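Local coordinates for suppressor of fused family protein (Neisseria gonorrhoeae, PDB 3K5J) that is of unknown function but resembles the N-terminal domain of human Suppressor of fused and may, by analogy, serve in protein binding, at residues H116-L121 with E157-K162; W139-T144 with A166-L171. All coordinates share one frame; numbering follows the deposited sequence. Where two conformers were deposited one is given.

Interaction 1: residues H116-L121 with E157-K162. With SO4 (sulfate ion), chain E.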
# COMPACT_ATOMS: atom_id res chain seq x y z
N HIS A 116 2.65 2.82 10.77
CA HIS A 116 1.34 3.12 10.20
C HIS A 116 1.47 3.49 8.74
O HIS A 116 2.44 4.12 8.34
CB HIS A 116 0.67 4.31 10.92
CG HIS A 116 0.46 4.10 12.38
ND1 HIS A 116 1.46 4.35 13.28
CD2 HIS A 116 -0.63 3.68 13.09
CE1 HIS A 116 1.00 4.09 14.50
NE2 HIS A 116 -0.26 3.69 14.41
N PHE A 117 0.41 3.23 7.99
CA PHE A 117 0.21 3.78 6.66
C PHE A 117 -0.97 4.74 6.69
O PHE A 117 -1.90 4.54 7.42
CB PHE A 117 -0.17 2.68 5.65
CG PHE A 117 0.88 1.60 5.44
CD1 PHE A 117 2.16 1.90 4.96
CD2 PHE A 117 0.54 0.26 5.59
CE1 PHE A 117 3.07 0.91 4.69
CE2 PHE A 117 1.45 -0.73 5.33
CZ PHE A 117 2.72 -0.41 4.88
N LEU A 118 -0.89 5.75 5.85
CA LEU A 118 -2.02 6.59 5.47
C LEU A 118 -2.51 6.18 4.09
O LEU A 118 -1.74 6.17 3.14
CB LEU A 118 -1.64 8.05 5.42
CG LEU A 118 -2.71 9.08 4.98
CD1 LEU A 118 -3.94 9.04 5.92
CD2 LEU A 118 -2.14 10.50 4.79
N ILE A 119 -3.77 5.76 4.01
CA ILE A 119 -4.38 5.31 2.73
C ILE A 119 -4.57 6.57 1.88
O ILE A 119 -5.32 7.48 2.26
CB ILE A 119 -5.69 4.54 2.93
CG1 ILE A 119 -5.44 3.27 3.77
CG2 ILE A 119 -6.27 4.20 1.56
CD1 ILE A 119 -6.65 2.50 4.18
N SER A 120 -3.85 6.62 0.78
CA SER A 120 -3.72 7.80 -0.06
C SER A 120 -4.03 7.56 -1.53
O SER A 120 -3.95 6.43 -2.02
CB SER A 120 -2.30 8.33 0.06
OG SER A 120 -1.95 8.59 1.41
N LEU A 121 -4.36 8.63 -2.24
CA LEU A 121 -4.40 8.55 -3.69
C LEU A 121 -2.98 8.28 -4.21
O LEU A 121 -1.99 8.60 -3.53
CB LEU A 121 -4.95 9.83 -4.29
CG LEU A 121 -6.41 10.12 -4.01
CD1 LEU A 121 -6.81 11.52 -4.47
CD2 LEU A 121 -7.35 9.02 -4.59
N GLU A 157 -6.26 16.36 5.36
CA GLU A 157 -5.87 17.44 4.44
C GLU A 157 -4.72 18.26 5.01
O GLU A 157 -3.77 18.62 4.28
CB GLU A 157 -7.06 18.37 4.13
CG GLU A 157 -8.00 17.84 3.07
N GLU A 158 -4.79 18.59 6.31
CA GLU A 158 -3.69 19.37 6.91
C GLU A 158 -2.37 18.60 6.85
O GLU A 158 -1.31 19.15 6.55
CB GLU A 158 -3.96 19.78 8.36
CG GLU A 158 -5.03 20.81 8.63
CD GLU A 158 -5.31 20.81 10.14
OE1 GLU A 158 -4.34 21.13 10.87
OE2 GLU A 158 -6.44 20.42 10.58
N LEU A 159 -2.44 17.31 7.15
CA LEU A 159 -1.20 16.49 7.09
C LEU A 159 -0.67 16.39 5.65
O LEU A 159 0.53 16.55 5.42
CB LEU A 159 -1.40 15.08 7.68
CG LEU A 159 -0.11 14.21 7.73
CD1 LEU A 159 0.98 14.89 8.61
CD2 LEU A 159 -0.47 12.82 8.23
N GLU A 160 -1.56 16.19 4.69
CA GLU A 160 -1.13 16.09 3.31
C GLU A 160 -0.50 17.41 2.83
O GLU A 160 0.51 17.42 2.10
CB GLU A 160 -2.28 15.60 2.43
CG GLU A 160 -2.55 14.10 2.66
CD GLU A 160 -3.66 13.51 1.81
OE1 GLU A 160 -4.52 14.29 1.35
OE2 GLU A 160 -3.68 12.25 1.59
N THR A 161 -0.99 18.54 3.35
CA THR A 161 -0.32 19.81 3.06
C THR A 161 1.11 19.83 3.58
O THR A 161 2.03 20.24 2.85
CB THR A 161 -1.12 20.96 3.66
OG1 THR A 161 -2.37 21.02 2.96
CG2 THR A 161 -0.36 22.27 3.53
N LYS A 162 1.30 19.38 4.81
CA LYS A 162 2.62 19.29 5.42
C LYS A 162 3.51 18.37 4.58
O LYS A 162 4.70 18.69 4.37
CB LYS A 162 2.55 18.82 6.89
CG LYS A 162 1.95 19.82 7.93
S SO4 E . -4.29 2.93 16.01
O1 SO4 E . -3.77 3.41 17.31
O2 SO4 E . -5.64 3.47 15.94
O3 SO4 E . -3.42 3.49 14.93
O4 SO4 E . -4.38 1.46 16.04
O HOH W 1 -5.40 10.23 2.56
O HOH W 2 -1.08 11.27 1.23
O HOH W 3 -4.86 11.22 -0.79

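Interaction 2: residues W139-T144 with A166-L171. With SO4 (sulfate ion), chain D.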
# COMPACT_ATOMS: atom_id res chain seq x y z
N TRP A 139 -2.56 4.00 -2.38
CA TRP A 139 -1.19 3.96 -1.88
C TRP A 139 -1.16 3.90 -0.36
O TRP A 139 -1.77 4.72 0.33
CB TRP A 139 -0.50 5.23 -2.37
CG TRP A 139 0.89 5.43 -1.99
CD1 TRP A 139 1.81 4.49 -1.72
CD2 TRP A 139 1.57 6.68 -1.97
NE1 TRP A 139 3.04 5.06 -1.50
CE2 TRP A 139 2.92 6.41 -1.65
CE3 TRP A 139 1.19 8.00 -2.16
CZ2 TRP A 139 3.88 7.41 -1.56
CZ3 TRP A 139 2.13 9.00 -2.05
CH2 TRP A 139 3.45 8.70 -1.76
N LEU A 140 -0.48 2.89 0.16
CA LEU A 140 -0.16 2.79 1.58
C LEU A 140 1.15 3.59 1.86
O LEU A 140 2.25 3.08 1.68
CB LEU A 140 -0.01 1.33 1.95
CG LEU A 140 -1.27 0.47 1.88
CD1 LEU A 140 -0.97 -1.00 2.06
CD2 LEU A 140 -2.34 0.97 2.83
N LEU A 141 0.98 4.83 2.28
CA LEU A 141 2.09 5.75 2.48
C LEU A 141 2.56 5.64 3.94
O LEU A 141 1.78 5.92 4.86
CB LEU A 141 1.60 7.18 2.21
CG LEU A 141 2.50 8.33 2.66
CD1 LEU A 141 3.90 8.19 2.05
CD2 LEU A 141 1.84 9.67 2.31
N PRO A 142 3.82 5.22 4.19
CA PRO A 142 4.25 5.18 5.60
C PRO A 142 4.30 6.55 6.25
O PRO A 142 4.78 7.52 5.63
CB PRO A 142 5.65 4.56 5.53
CG PRO A 142 5.80 4.01 4.16
CD PRO A 142 4.87 4.78 3.27
N ILE A 143 3.78 6.65 7.48
CA ILE A 143 3.83 7.89 8.22
C ILE A 143 4.49 7.67 9.58
O ILE A 143 4.52 6.55 10.08
CB ILE A 143 2.42 8.53 8.39
CG1 ILE A 143 1.50 7.72 9.28
CG2 ILE A 143 1.75 8.80 6.99
CD1 ILE A 143 0.14 8.41 9.62
N THR A 144 5.07 8.74 10.13
CA THR A 144 5.81 8.61 11.38
C THR A 144 4.80 8.45 12.53
O THR A 144 3.61 8.75 12.40
CB THR A 144 6.71 9.82 11.63
OG1 THR A 144 5.89 10.91 12.05
CG2 THR A 144 7.57 10.19 10.40
N ALA A 166 7.03 19.65 2.67
CA ALA A 166 8.33 19.05 3.01
C ALA A 166 8.95 18.33 1.81
O ALA A 166 10.17 18.18 1.71
CB ALA A 166 8.16 18.09 4.22
N GLY A 167 8.11 17.90 0.86
CA GLY A 167 8.54 17.07 -0.27
C GLY A 167 8.98 15.69 0.22
O GLY A 167 10.07 15.22 -0.13
N ILE A 168 8.14 15.06 1.04
CA ILE A 168 8.59 13.88 1.77
C ILE A 168 9.21 12.80 0.89
O ILE A 168 8.70 12.45 -0.22
CB ILE A 168 7.54 13.28 2.67
CG1 ILE A 168 6.31 12.86 1.87
CG2 ILE A 168 7.19 14.27 3.83
CD1 ILE A 168 5.39 11.95 2.67
N ASP A 169 10.30 12.25 1.38
CA ASP A 169 10.91 11.10 0.70
C ASP A 169 10.35 9.86 1.35
O ASP A 169 10.85 9.36 2.34
CB ASP A 169 12.41 11.12 0.80
CG ASP A 169 13.06 9.96 0.06
OD1 ASP A 169 12.36 9.11 -0.54
OD2 ASP A 169 14.29 9.93 0.05
N TYR A 170 9.33 9.33 0.68
CA TYR A 170 8.66 8.17 1.16
C TYR A 170 9.45 6.85 1.07
O TYR A 170 9.06 5.84 1.65
CB TYR A 170 7.28 8.02 0.50
CG TYR A 170 7.35 8.07 -1.00
CD1 TYR A 170 7.64 6.93 -1.74
CD2 TYR A 170 7.07 9.22 -1.68
CE1 TYR A 170 7.71 6.96 -3.12
CE2 TYR A 170 7.13 9.26 -3.06
CZ TYR A 170 7.45 8.13 -3.77
OH TYR A 170 7.53 8.19 -5.15
N LEU A 171 10.58 6.88 0.37
CA LEU A 171 11.50 5.75 0.33
C LEU A 171 12.54 5.75 1.42
O LEU A 171 13.26 4.78 1.54
CB LEU A 171 12.16 5.62 -1.04
CG LEU A 171 11.19 5.43 -2.20
CD1 LEU A 171 12.00 5.46 -3.54
CD2 LEU A 171 10.41 4.14 -2.06
S SO4 D . 9.09 10.60 15.15
O1 SO4 D . 9.36 11.22 16.43
O2 SO4 D . 7.69 10.47 14.94
O3 SO4 D . 9.65 11.56 14.16
O4 SO4 D . 9.80 9.31 15.01

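Interaction 1: residues H116-L121 with E157-K162
Glu160 OE2 receives hydrogen bonds from three water molecules, each lying 2.8 Å from this oxygen, and through them the helix carboxylate reaches the C-terminal end of strand 116-120 and Leu121 just beyond it, with water in place of any direct hydrogen bond between the two segments. The first water also donates to the carbonyl oxygen of Ile119, the second donates to Ser120 OG, and the third accepts from the backbone N of Leu121, the N-to-water distance being 3.0 Å. One carboxylate oxygen is thus bridged separately, through one water each, to a carbonyl, a hydroxyl and an amide, which probably restrains the rotation of the group and would probably favour its charged form. Direct approach is looser: Ser120 OG and Glu160 OE2 are 4.1 Å apart, a water-separated spacing.

In the conformer described, Ser120 being modelled in two, the hydroxyl is itself held from behind, because Ser120 OG donates to the carbonyl oxygen of Leu118 at 3.0 Å, coming from above the carbonyl plane (65° out of it). Glu160 spans the gap by an extended chain, chi2 -179°, that carries the carboxylate out from the helix toward the strand. Beside it the contact turns apolar. The CD2 methyl of Leu118 lies 4.0 Å from Glu160 OE2, the two side chains meeting at a slant, and the same methyl faces Leu159 CD2 at 4.5 Å, a loose contact. Leu159 also packs against Glu147 and Phe150 of helix 145-150.

At the far end of the strand, His116 NE2 makes a weak hydrogen bond to a sulfate that Arg148 and Asn103 also bind. With axes 11.6 Å apart at closest approach and inclined at 100°, the arrangement is a helix laid across a sheet strand in an alpha/beta fold of the Sufu family, joined by a small leucine contact and a polar margin bridged by three waters.

Interaction 2: residues W139-T144 with A166-L171
An edge-to-face aromatic pair joins strand 135-143 of the mixed sheet to the loop that follows helix 156-166. Trp139 presents the edge of its six-membered ring to the face of Tyr170: the centroids are 4.9 Å apart and the planes stand at 83°, a T-shaped geometry. The atom that leads is Trp139 CZ2, 3.6 Å from Tyr170 CG and displaced from the ring centre toward the rim, while Trp139 CH2 sits 3.7 Å from Tyr170 CD2. The indole is carried out from the strand with CG anti to the backbone N (chi1 179°), and one of its faces is covered by Leu141 CB from the same strand.

Leu141 makes the second half of the contact. Its CD1 methyl packs at 3.7 Å on Tyr170 CB, the side chains crossing almost perpendicularly, and meets Ile168 CD1 tip to tip at 4.1 Å. Within the loop, the backbone N of Leu171 donates to Asp169 OD1 at 3.0 Å, an Asx turn that includes Tyr170.

Gly167, with positive phi, leads the chain out of helix 156-166 into this loop. Phe163 of that helix touches both Leu141 and Ile168, Phe68 lies nearly parallel to the Trp139 ring, and Ile70 of strand 65-71 meets both Trp139 and Tyr170, so the loop is seated over two neighbouring strands.

Overall arrangement
Interactions 1 and 2 fasten one C-terminal element, helix 156-166 with its following loop, to two adjacent antiparallel strands. Strands 116-120 and 135-143 are linked directly by probable backbone hydrogen bonds, Ser120 O to Trp139 N and Leu118 N to Leu141 O, and the contact centres lie about 8 Å apart. Three of the four touching residues in interaction 1 are buried, against two of four in interaction 2, yet the more buried contact is the wetter: water relays a helix carboxylate to the end of a strand. Interaction 2 is entirely aromatic and aliphatic and buries more surface, 188 Å² against 121 Å². Along the sequence their segments alternate, strand, strand, helix, loop.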